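Local structure of GTPase subunit of restriction endonuclease (Thermococcus gammatolerans, 6P0F) at residues A[41-45]-A[98-102]; A[51-57]-A[121-127]. The protein probably recognises DNA through this YTH-like N-terminal domain, as the GTPase subunit of an McrBC-type restriction endonuclease. One frame throughout, in Å; residues are numbered along the deposited sequence.

Contact 1. Residues A[41-45]-A[98-102]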
ATOM      1  N   ILE A  41      -6.262  13.264 -12.113  1.00 25.29           N
ATOM      2  CA  ILE A  41      -5.934  12.086 -11.326  1.00 24.07           C
ATOM      3  C   ILE A  41      -7.137  11.168 -11.232  1.00 20.24           C
ATOM      4  O   ILE A  41      -7.042   9.955 -11.462  1.00 24.21           O
ATOM      5  CB  ILE A  41      -5.445  12.507  -9.926  1.00 25.28           C
ATOM      6  CG1 ILE A  41      -4.220  13.414 -10.035  1.00 29.30           C
ATOM      7  CG2 ILE A  41      -5.209  11.282  -9.112  1.00 23.49           C
ATOM      8  CD1 ILE A  41      -3.013  12.773 -10.607  1.00 36.72           C
ATOM      9  N   LEU A  42      -8.300  11.734 -10.883  1.00 18.70           N
ATOM     10  CA  LEU A  42      -9.499  10.920 -10.722  1.00 21.04           C
ATOM     11  C   LEU A  42      -9.896  10.239 -12.030  1.00 19.85           C
ATOM     12  O   LEU A  42     -10.285   9.063 -12.042  1.00 21.82           O
ATOM     13  CB  LEU A  42     -10.629  11.796 -10.197  1.00 20.94           C
ATOM     14  CG  LEU A  42     -10.372  12.466  -8.855  1.00 22.82           C
ATOM     15  CD1 LEU A  42     -11.542  13.365  -8.495  1.00 24.41           C
ATOM     16  CD2 LEU A  42     -10.145  11.398  -7.801  1.00 23.58           C
ATOM     17  N   ASP A  43      -9.797  10.959 -13.145  1.00 20.22           N
ATOM     18  CA  ASP A  43     -10.141  10.387 -14.444  1.00 22.98           C
ATOM     19  C   ASP A  43      -9.205   9.233 -14.805  1.00 22.61           C
ATOM     20  O   ASP A  43      -9.634   8.190 -15.321  1.00 24.63           O
ATOM     21  CB  ASP A  43     -10.062  11.475 -15.517  1.00 21.97           C
ATOM     22  CG  ASP A  43     -11.263  12.458 -15.502  1.00 28.69           C
ATOM     23  OD1 ASP A  43     -12.298  12.195 -14.843  1.00 23.83           O
ATOM     24  OD2 ASP A  43     -11.161  13.498 -16.197  1.00 29.79           O
ATOM     25  N   ASN A  44      -7.913   9.427 -14.597  1.00 22.21           N
ATOM     26  CA  ASN A  44      -6.942   8.422 -15.005  1.00 21.68           C
ATOM     27  C   ASN A  44      -6.935   7.205 -14.091  1.00 24.70           C
ATOM     28  O   ASN A  44      -6.558   6.114 -14.534  1.00 25.07           O
ATOM     29  CB  ASN A  44      -5.549   9.052 -15.055  1.00 22.45           C
ATOM     30  CG  ASN A  44      -5.335   9.890 -16.297  1.00 24.48           C
ATOM     31  OD1 ASN A  44      -6.231  10.023 -17.150  1.00 29.28           O
ATOM     32  ND2 ASN A  44      -4.162  10.502 -16.390  1.00 37.15           N
ATOM     33  N   CYS A  45      -7.332   7.360 -12.817  1.00 22.52           N
ATOM     34  CA  CYS A  45      -7.057   6.338 -11.818  1.00 25.77           C
ATOM     35  C   CYS A  45      -8.226   5.818 -10.985  1.00 27.25           C
ATOM     36  O   CYS A  45      -8.010   4.903 -10.183  1.00 30.06           O
ATOM     37  CB  CYS A  45      -5.981   6.847 -10.849  1.00 27.33           C
ATOM     38  SG  CYS A  45      -4.357   7.032 -11.657  1.00 31.40           S
ATOM     39  N   CYS A  98      -1.159   3.571  -9.738  1.00 19.17           N
ATOM     40  CA  CYS A  98      -1.593   4.316 -10.917  1.00 19.34           C
ATOM     41  C   CYS A  98      -1.034   5.736 -10.930  1.00 20.46           C
ATOM     42  O   CYS A  98      -0.670   6.262 -11.990  1.00 21.39           O
ATOM     43  CB  CYS A  98      -3.117   4.338 -10.923  1.00 23.96           C
ATOM     44  SG  CYS A  98      -3.874   5.160 -12.332  1.00 27.01           S
ATOM     45  N   GLU A  99      -1.012   6.387  -9.773  1.00 20.73           N
ATOM     46  CA  GLU A  99      -0.577   7.767  -9.651  1.00 19.31           C
ATOM     47  C   GLU A  99      -0.132   8.017  -8.222  1.00 22.24           C
ATOM     48  O   GLU A  99      -0.591   7.360  -7.291  1.00 22.71           O
ATOM     49  CB  GLU A  99      -1.685   8.771  -9.973  1.00 26.13           C
ATOM     50  CG  GLU A  99      -1.603   9.410 -11.343  1.00 32.71           C
ATOM     51  CD  GLU A  99      -0.362  10.272 -11.517  1.00 32.89           C
ATOM     52  OE1 GLU A  99       0.546  10.242 -10.662  1.00 32.23           O
ATOM     53  OE2 GLU A  99      -0.268  10.947 -12.548  1.00 39.28           O
ATOM     54  N   THR A 100       0.733   8.997  -8.063  1.00 23.59           N
ATOM     55  CA  THR A 100       1.102   9.486  -6.741  1.00 26.59           C
ATOM     56  C   THR A 100       0.777  10.967  -6.695  1.00 23.81           C
ATOM     57  O   THR A 100       0.878  11.678  -7.699  1.00 26.89           O
ATOM     58  CB  THR A 100       2.580   9.267  -6.406  1.00 27.64           C
ATOM     59  OG1 THR A 100       3.392  10.007  -7.324  1.00 27.64           O
ATOM     60  CG2 THR A 100       2.946   7.799  -6.465  1.00 25.59           C
ATOM     61  N   VAL A 101       0.365  11.427  -5.519  1.00 22.63           N
ATOM     62  CA  VAL A 101      -0.049  12.801  -5.308  1.00 23.27           C
ATOM     63  C   VAL A 101       0.525  13.214  -3.969  1.00 26.15           C
ATOM     64  O   VAL A 101       0.207  12.593  -2.955  1.00 27.69           O
ATOM     65  CB  VAL A 101      -1.581  12.956  -5.300  1.00 29.94           C
ATOM     66  CG1 VAL A 101      -1.944  14.401  -5.002  1.00 32.50           C
ATOM     67  CG2 VAL A 101      -2.179  12.480  -6.630  1.00 30.25           C
ATOM     68  N   GLU A 102       1.352  14.246  -3.951  1.00 26.60           N
ATOM     69  CA  GLU A 102       1.779  14.853  -2.703  1.00 30.61           C
ATOM     70  C   GLU A 102       0.787  15.952  -2.329  1.00 26.90           C
ATOM     71  O   GLU A 102       0.635  16.937  -3.062  1.00 31.38           O
ATOM     72  CB  GLU A 102       3.199  15.412  -2.817  1.00 34.91           C
ATOM     73  CG  GLU A 102       3.641  16.149  -1.556  1.00 45.19           C
ATOM     74  CD  GLU A 102       4.998  16.862  -1.708  1.00 50.83           C
ATOM     75  OE1 GLU A 102       5.395  17.584  -0.764  1.00 47.02           O
ATOM     76  OE2 GLU A 102       5.594  16.777  -2.805  1.00 47.02           O
TER
HETATM   77  O   HOH W   1      -2.029   9.751 -14.640  1.00 35.78           O
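A disulfide between C45 and C98, flanked by side-chain packing, pins the end of helix 39-45 to the strand 91-102 at the surface of the domain. The SG atoms of C45 and C98 lie 2.0 Å apart, with a torsion of -85° about the S-S bond, close to the unstrained right angle. Both side chains aim into the gap: chi1 of C98 is -178°, which swings SG away from the backbone N and out from the strand toward the helix. At C98 the chain turns a corner, and C98 and E99 together face F126 of the neighbouring strand as a classic beta bulge.

E99 fills the space next to the sulfurs. Its CB lies 3.6 Å from SG of C45, and its CG meets CD1 of I41 at 3.7 Å, the two side chains crossing at about a right angle; the bend at chi2 (-64°) then sets the direction of the carboxylate. Beyond it, I41 and V101 reach tip to tip, CD1 to CG2 at 4.1 Å. Each carboxylate oxygen has a partner: OE1 accepts a bent hydrogen bond from N of T100 (2.9 Å) through its anti lone pair, while OE2 accepts one from a water, which itself accepts one from ND2 of N44. With an alanine at E99, CD1 of I41 would probably lose its closest partner across the contact, and the water its acceptor on the strand.

Polar bridging between the segments thus runs through water, whereas the covalent S-S bond holds the helix end to the strand independently of the modest apolar packing, in a contact that buries 259 Å² in all.

Contact 2. Residues A[51-57]-A[121-127]; sequences YFWGRSK and FRFLMFF
Y51 to R55 pair with F123 to F127 as antiparallel strands whose axes approach to 4.5 Å, and five direct backbone bonds join them. W53 and M125 form a reciprocal pair: N of W53 donates to O of M125 at 3.0 Å, in the carbonyl plane, and N of M125 returns a bond to O of W53, tilted from that carbonyl's plane. R55 and F123 exchange a second such pair, both at 2.9 Å between N of one residue and O of the other; the bond to O of F123 is the more bent, with 146° at the hydrogen. At the other end, N of F127 donates to O of Y51, almost straight at 173°. There a water accepts a hydrogen bond from N of Y51 and lies 2.8 Å from O of F127, to which it can donate.

This long-range antiparallel pairing belongs to the mixed sheet of the YTH-type domain, where strand 123-127 lies between strands 49-55 and 91-102. The groups facing outward are also met: O of F52 is bonded by OG1 of T23, and the backbones of L124 and F126 pair with V101 and with C98 and E99. Near the start of strand 123-127, R122 and F123 both face R55, a classic beta bulge. NH1 of R55 donates to O of T59, while NH1 of R122 makes a salt bridge to OE1 of E102 and a hydrogen bond to O of I103.

Side chains alternate between the faces. On one, CB of F52 sits over the F126 ring, 3.9 Å from its centroid in a CH-pi contact; with CG of F52 between its backbone N and carbonyl carbon (chi1 63°), the two rings run side by side but barely overlap. On the other, SE of selenomethionine M125 meets the edge of the W53 indole, and K57 C sits over one face of the F123 ring.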
ATOM      1  N   TYR A  51      -9.249   3.974  -4.827  1.00 16.94           N
ATOM      2  CA  TYR A  51      -8.466   3.249  -3.833  1.00 15.66           C
ATOM      3  C   TYR A  51      -7.153   3.981  -3.632  1.00 18.78           C
ATOM      4  O   TYR A  51      -6.457   4.279  -4.597  1.00 18.98           O
ATOM      5  CB  TYR A  51      -8.171   1.818  -4.285  1.00 18.10           C
ATOM      6  CG  TYR A  51      -9.415   1.003  -4.498  1.00 18.24           C
ATOM      7  CD1 TYR A  51     -10.053   0.401  -3.427  1.00 17.81           C
ATOM      8  CD2 TYR A  51      -9.961   0.863  -5.755  1.00 22.18           C
ATOM      9  CE1 TYR A  51     -11.211  -0.310  -3.591  1.00 19.14           C
ATOM     10  CE2 TYR A  51     -11.130   0.121  -5.945  1.00 22.27           C
ATOM     11  CZ  TYR A  51     -11.739  -0.466  -4.849  1.00 24.90           C
ATOM     12  OH  TYR A  51     -12.895  -1.210  -4.975  1.00 27.59           O
ATOM     13  N   PHE A  52      -6.782   4.238  -2.385  1.00 18.12           N
ATOM     14  CA  PHE A  52      -5.547   4.976  -2.174  1.00 17.97           C
ATOM     15  C   PHE A  52      -5.037   4.752  -0.754  1.00 19.41           C
ATOM     16  O   PHE A  52      -5.787   4.391   0.152  1.00 18.11           O
ATOM     17  CB  PHE A  52      -5.737   6.479  -2.471  1.00 16.58           C
ATOM     18  CG  PHE A  52      -6.733   7.198  -1.565  1.00 16.10           C
ATOM     19  CD1 PHE A  52      -8.093   7.111  -1.800  1.00 19.57           C
ATOM     20  CD2 PHE A  52      -6.302   7.972  -0.502  1.00 21.31           C
ATOM     21  CE1 PHE A  52      -8.991   7.774  -0.964  1.00 21.40           C
ATOM     22  CE2 PHE A  52      -7.203   8.629   0.304  1.00 21.58           C
ATOM     23  CZ  PHE A  52      -8.535   8.505   0.083  1.00 23.18           C
ATOM     24  N   TRP A  53      -3.737   4.966  -0.597  1.00 19.02           N
ATOM     25  CA  TRP A  53      -3.040   4.844   0.671  1.00 19.36           C
ATOM     26  C   TRP A  53      -2.159   6.073   0.822  1.00 21.11           C
ATOM     27  O   TRP A  53      -1.909   6.791  -0.139  1.00 22.39           O
ATOM     28  CB  TRP A  53      -2.228   3.552   0.715  1.00 18.56           C
ATOM     29  CG  TRP A  53      -1.617   3.301   2.063  1.00 20.04           C
ATOM     30  CD1 TRP A  53      -0.287   3.203   2.369  1.00 22.12           C
ATOM     31  CD2 TRP A  53      -2.324   3.157   3.306  1.00 19.24           C
ATOM     32  NE1 TRP A  53      -0.124   3.022   3.729  1.00 22.70           N
ATOM     33  CE2 TRP A  53      -1.359   2.961   4.318  1.00 23.19           C
ATOM     34  CE3 TRP A  53      -3.670   3.175   3.654  1.00 21.68           C
ATOM     35  CZ2 TRP A  53      -1.716   2.800   5.668  1.00 22.25           C
ATOM     36  CZ3 TRP A  53      -4.014   2.985   4.992  1.00 24.85           C
ATOM     37  CH2 TRP A  53      -3.034   2.779   5.968  1.00 24.13           C
ATOM     38  N   GLY A  54      -1.783   6.394   2.056  1.00 21.03           N
ATOM     39  CA  GLY A  54      -1.020   7.598   2.295  1.00 22.46           C
ATOM     40  C   GLY A  54       0.067   7.334   3.322  1.00 24.94           C
ATOM     41  O   GLY A  54      -0.076   6.475   4.194  1.00 22.70           O
ATOM     42  N   ARG A  55       1.148   8.097   3.201  1.00 26.00           N
ATOM     43  CA  ARG A  55       2.295   7.959   4.098  1.00 27.40           C
ATOM     44  C   ARG A  55       2.799   9.341   4.474  1.00 28.06           C
ATOM     45  O   ARG A  55       2.476  10.332   3.822  1.00 26.23           O
ATOM     46  CB  ARG A  55       3.434   7.175   3.452  1.00 25.69           C
ATOM     47  CG  ARG A  55       3.091   5.742   3.111  1.00 30.60           C
ATOM     48  CD  ARG A  55       4.303   4.996   2.569  1.00 33.21           C
ATOM     49  NE  ARG A  55       5.343   4.920   3.579  1.00 37.20           N
ATOM     50  CZ  ARG A  55       6.499   5.557   3.486  1.00 41.28           C
ATOM     51  NH1 ARG A  55       6.765   6.306   2.418  1.00 39.63           N
ATOM     52  NH2 ARG A  55       7.386   5.439   4.452  1.00 39.60           N
ATOM     53  N   SER A  56       3.631   9.378   5.540  1.00 31.03           N
ATOM     54  CA  SER A  56       4.263  10.607   6.017  1.00 37.46           C
ATOM     55  C   SER A  56       5.388  11.112   5.121  1.00 41.29           C
ATOM     56  O   SER A  56       5.697  12.305   5.181  1.00 39.56           O
ATOM     57  CB  SER A  56       4.861  10.409   7.416  1.00 39.81           C
ATOM     58  OG  SER A  56       3.975   9.720   8.277  1.00 46.76           O
ATOM     59  N   LYS A  57       6.012  10.248   4.315  1.00 39.51           N
ATOM     60  CA  LYS A  57       7.124  10.636   3.455  1.00 39.01           C
ATOM     61  C   LYS A  57       6.921  10.128   2.036  1.00 40.76           C
ATOM     62  O   LYS A  57       6.173   9.177   1.793  1.00 36.95           O
ATOM     63  CB  LYS A  57       8.468  10.078   3.939  1.00 42.28           C
ATOM     64  CG  LYS A  57       8.862  10.443   5.339  1.00 47.45           C
ATOM     65  CD  LYS A  57      10.331  10.093   5.589  1.00 52.60           C
ATOM     66  CE  LYS A  57      11.142  11.331   5.995  1.00 59.67           C
ATOM     67  NZ  LYS A  57      11.238  11.508   7.481  1.00 64.37           N
ATOM     68  N   PHE A 121      -0.752  11.842   6.749  1.00 30.86           N
ATOM     69  CA  PHE A 121      -0.378  10.881   5.708  1.00 28.24           C
ATOM     70  C   PHE A 121      -0.563  11.478   4.314  1.00 30.18           C
ATOM     71  O   PHE A 121      -1.310  10.964   3.460  1.00 29.82           O
ATOM     72  CB  PHE A 121      -1.194   9.603   5.872  1.00 29.20           C
ATOM     73  CG  PHE A 121      -1.135   9.025   7.256  1.00 31.11           C
ATOM     74  CD1 PHE A 121       0.035   8.492   7.730  1.00 32.10           C
ATOM     75  CD2 PHE A 121      -2.238   9.041   8.083  1.00 33.72           C
ATOM     76  CE1 PHE A 121       0.108   7.958   9.011  1.00 38.60           C
ATOM     77  CE2 PHE A 121      -2.171   8.527   9.368  1.00 37.93           C
ATOM     78  CZ  PHE A 121      -1.000   7.973   9.825  1.00 36.17           C
ATOM     79  N   ARG A 122       0.177  12.552   4.060  1.00 28.45           N
ATOM     80  CA  ARG A 122      -0.101  13.398   2.914  1.00 25.67           C
ATOM     81  C   ARG A 122       0.567  12.950   1.612  1.00 23.40           C
ATOM     82  O   ARG A 122       0.267  13.518   0.562  1.00 24.81           O
ATOM     83  CB  ARG A 122       0.312  14.839   3.228  1.00 31.05           C
ATOM     84  CG  ARG A 122       1.822  15.047   3.338  1.00 31.37           C
ATOM     85  CD  ARG A 122       2.131  16.437   3.908  1.00 33.32           C
ATOM     86  NE  ARG A 122       3.576  16.684   3.924  1.00 35.54           N
ATOM     87  CZ  ARG A 122       4.274  17.131   2.882  1.00 41.34           C
ATOM     88  NH1 ARG A 122       3.665  17.403   1.732  1.00 38.92           N
ATOM     89  NH2 ARG A 122       5.582  17.326   2.990  1.00 38.75           N
ATOM     90  N   PHE A 123       1.437  11.952   1.636  1.00 23.36           N
ATOM     91  CA  PHE A 123       1.990  11.394   0.401  1.00 25.01           C
ATOM     92  C   PHE A 123       1.098  10.240  -0.036  1.00 23.10           C
ATOM     93  O   PHE A 123       1.159   9.134   0.519  1.00 24.97           O
ATOM     94  CB  PHE A 123       3.447  10.988   0.618  1.00 25.92           C
ATOM     95  CG  PHE A 123       4.356  12.176   0.809  1.00 31.03           C
ATOM     96  CD1 PHE A 123       4.852  12.877  -0.285  1.00 41.36           C
ATOM     97  CD2 PHE A 123       4.677  12.616   2.079  1.00 35.74           C
ATOM     98  CE1 PHE A 123       5.671  13.988  -0.111  1.00 43.54           C
ATOM     99  CE2 PHE A 123       5.487  13.732   2.260  1.00 39.92           C
ATOM    100  CZ  PHE A 123       5.982  14.415   1.163  1.00 40.55           C
ATOM    101  N   LEU A 124       0.269  10.499  -1.050  1.00 24.75           N
ATOM    102  CA  LEU A 124      -0.753   9.555  -1.465  1.00 23.47           C
ATOM    103  C   LEU A 124      -0.297   8.713  -2.644  1.00 21.60           C
ATOM    104  O   LEU A 124       0.378   9.199  -3.561  1.00 25.18           O
ATOM    105  CB  LEU A 124      -2.044  10.288  -1.860  1.00 21.15           C
ATOM    106  CG  LEU A 124      -2.629  11.325  -0.907  1.00 22.17           C
ATOM    107  CD1 LEU A 124      -3.944  11.853  -1.488  1.00 24.76           C
ATOM    108  CD2 LEU A 124      -2.849  10.714   0.459  1.00 25.34           C
HETATM  109  N   MSE A 125      -0.755   7.470  -2.656  1.00 19.78           N
HETATM  110  CA  MSE A 125      -0.572   6.580  -3.810  1.00 20.35           C
HETATM  111  C   MSE A 125      -1.961   6.061  -4.189  1.00 22.99           C
HETATM  112  O   MSE A 125      -2.686   5.558  -3.324  1.00 20.98           O
HETATM  113  CB  MSE A 125       0.370   5.426  -3.494  1.00 22.25           C
HETATM  114  CG  MSE A 125      -0.156   4.499  -2.405  1.00 24.44           C
HETATM  115 SE   MSE A 125       1.302   3.340  -1.735  1.00 32.09          SE
HETATM  116  CE  MSE A 125       2.398   4.765  -1.239  1.00 26.12           C
ATOM    117  N   PHE A 126      -2.326   6.168  -5.462  1.00 18.59           N
ATOM    118  CA  PHE A 126      -3.611   5.698  -5.959  1.00 17.74           C
ATOM    119  C   PHE A 126      -3.439   4.367  -6.684  1.00 21.14           C
ATOM    120  O   PHE A 126      -2.434   4.152  -7.363  1.00 22.64           O
ATOM    121  CB  PHE A 126      -4.246   6.740  -6.895  1.00 18.70           C
ATOM    122  CG  PHE A 126      -4.882   7.891  -6.168  1.00 18.96           C
ATOM    123  CD1 PHE A 126      -4.103   8.921  -5.686  1.00 21.92           C
ATOM    124  CD2 PHE A 126      -6.256   7.913  -5.922  1.00 20.24           C
ATOM    125  CE1 PHE A 126      -4.670   9.974  -4.957  1.00 22.00           C
ATOM    126  CE2 PHE A 126      -6.813   8.942  -5.208  1.00 23.43           C
ATOM    127  CZ  PHE A 126      -6.002   9.981  -4.724  1.00 23.40           C
ATOM    128  N   PHE A 127      -4.435   3.485  -6.541  1.00 18.12           N
ATOM    129  CA  PHE A 127      -4.500   2.195  -7.222  1.00 21.01           C
ATOM    130  C   PHE A 127      -5.766   2.127  -8.071  1.00 20.69           C
ATOM    131  O   PHE A 127      -6.870   2.318  -7.551  1.00 22.17           O
ATOM    132  CB  PHE A 127      -4.517   1.040  -6.213  1.00 20.02           C
ATOM    133  CG  PHE A 127      -3.334   1.001  -5.317  1.00 17.96           C
ATOM    134  CD1 PHE A 127      -3.327   1.712  -4.124  1.00 19.62           C
ATOM    135  CD2 PHE A 127      -2.219   0.260  -5.652  1.00 23.47           C
ATOM    136  CE1 PHE A 127      -2.240   1.687  -3.296  1.00 21.89           C
ATOM    137  CE2 PHE A 127      -1.115   0.238  -4.824  1.00 21.45           C
ATOM    138  CZ  PHE A 127      -1.131   0.945  -3.637  1.00 21.38           C
TER
HETATM  139  O   HOH W   2      -8.183   4.730  -7.385  1.00 27.41           O

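How the contacts relate
From the N terminus the chain enters contact 1 at helix 39-45 and runs directly on into strand 49-55, the first side of contact 2. It then travels through the strands from 59-60 to 83-84 before strand 91-102 returns to the helix and closes contact 1. Strand 123-127 follows and closes contact 2, so the two loops cross, their segments alternating along the sequence. Their centres are 11 Å apart and they meet directly: C98 N lies 2.8 Å from F126 O, and E99 O 2.8 Å from F126 N, both probable hydrogen bonds. Strand 123-127 thereby joins strand 49-55 to the strand bound to the helix.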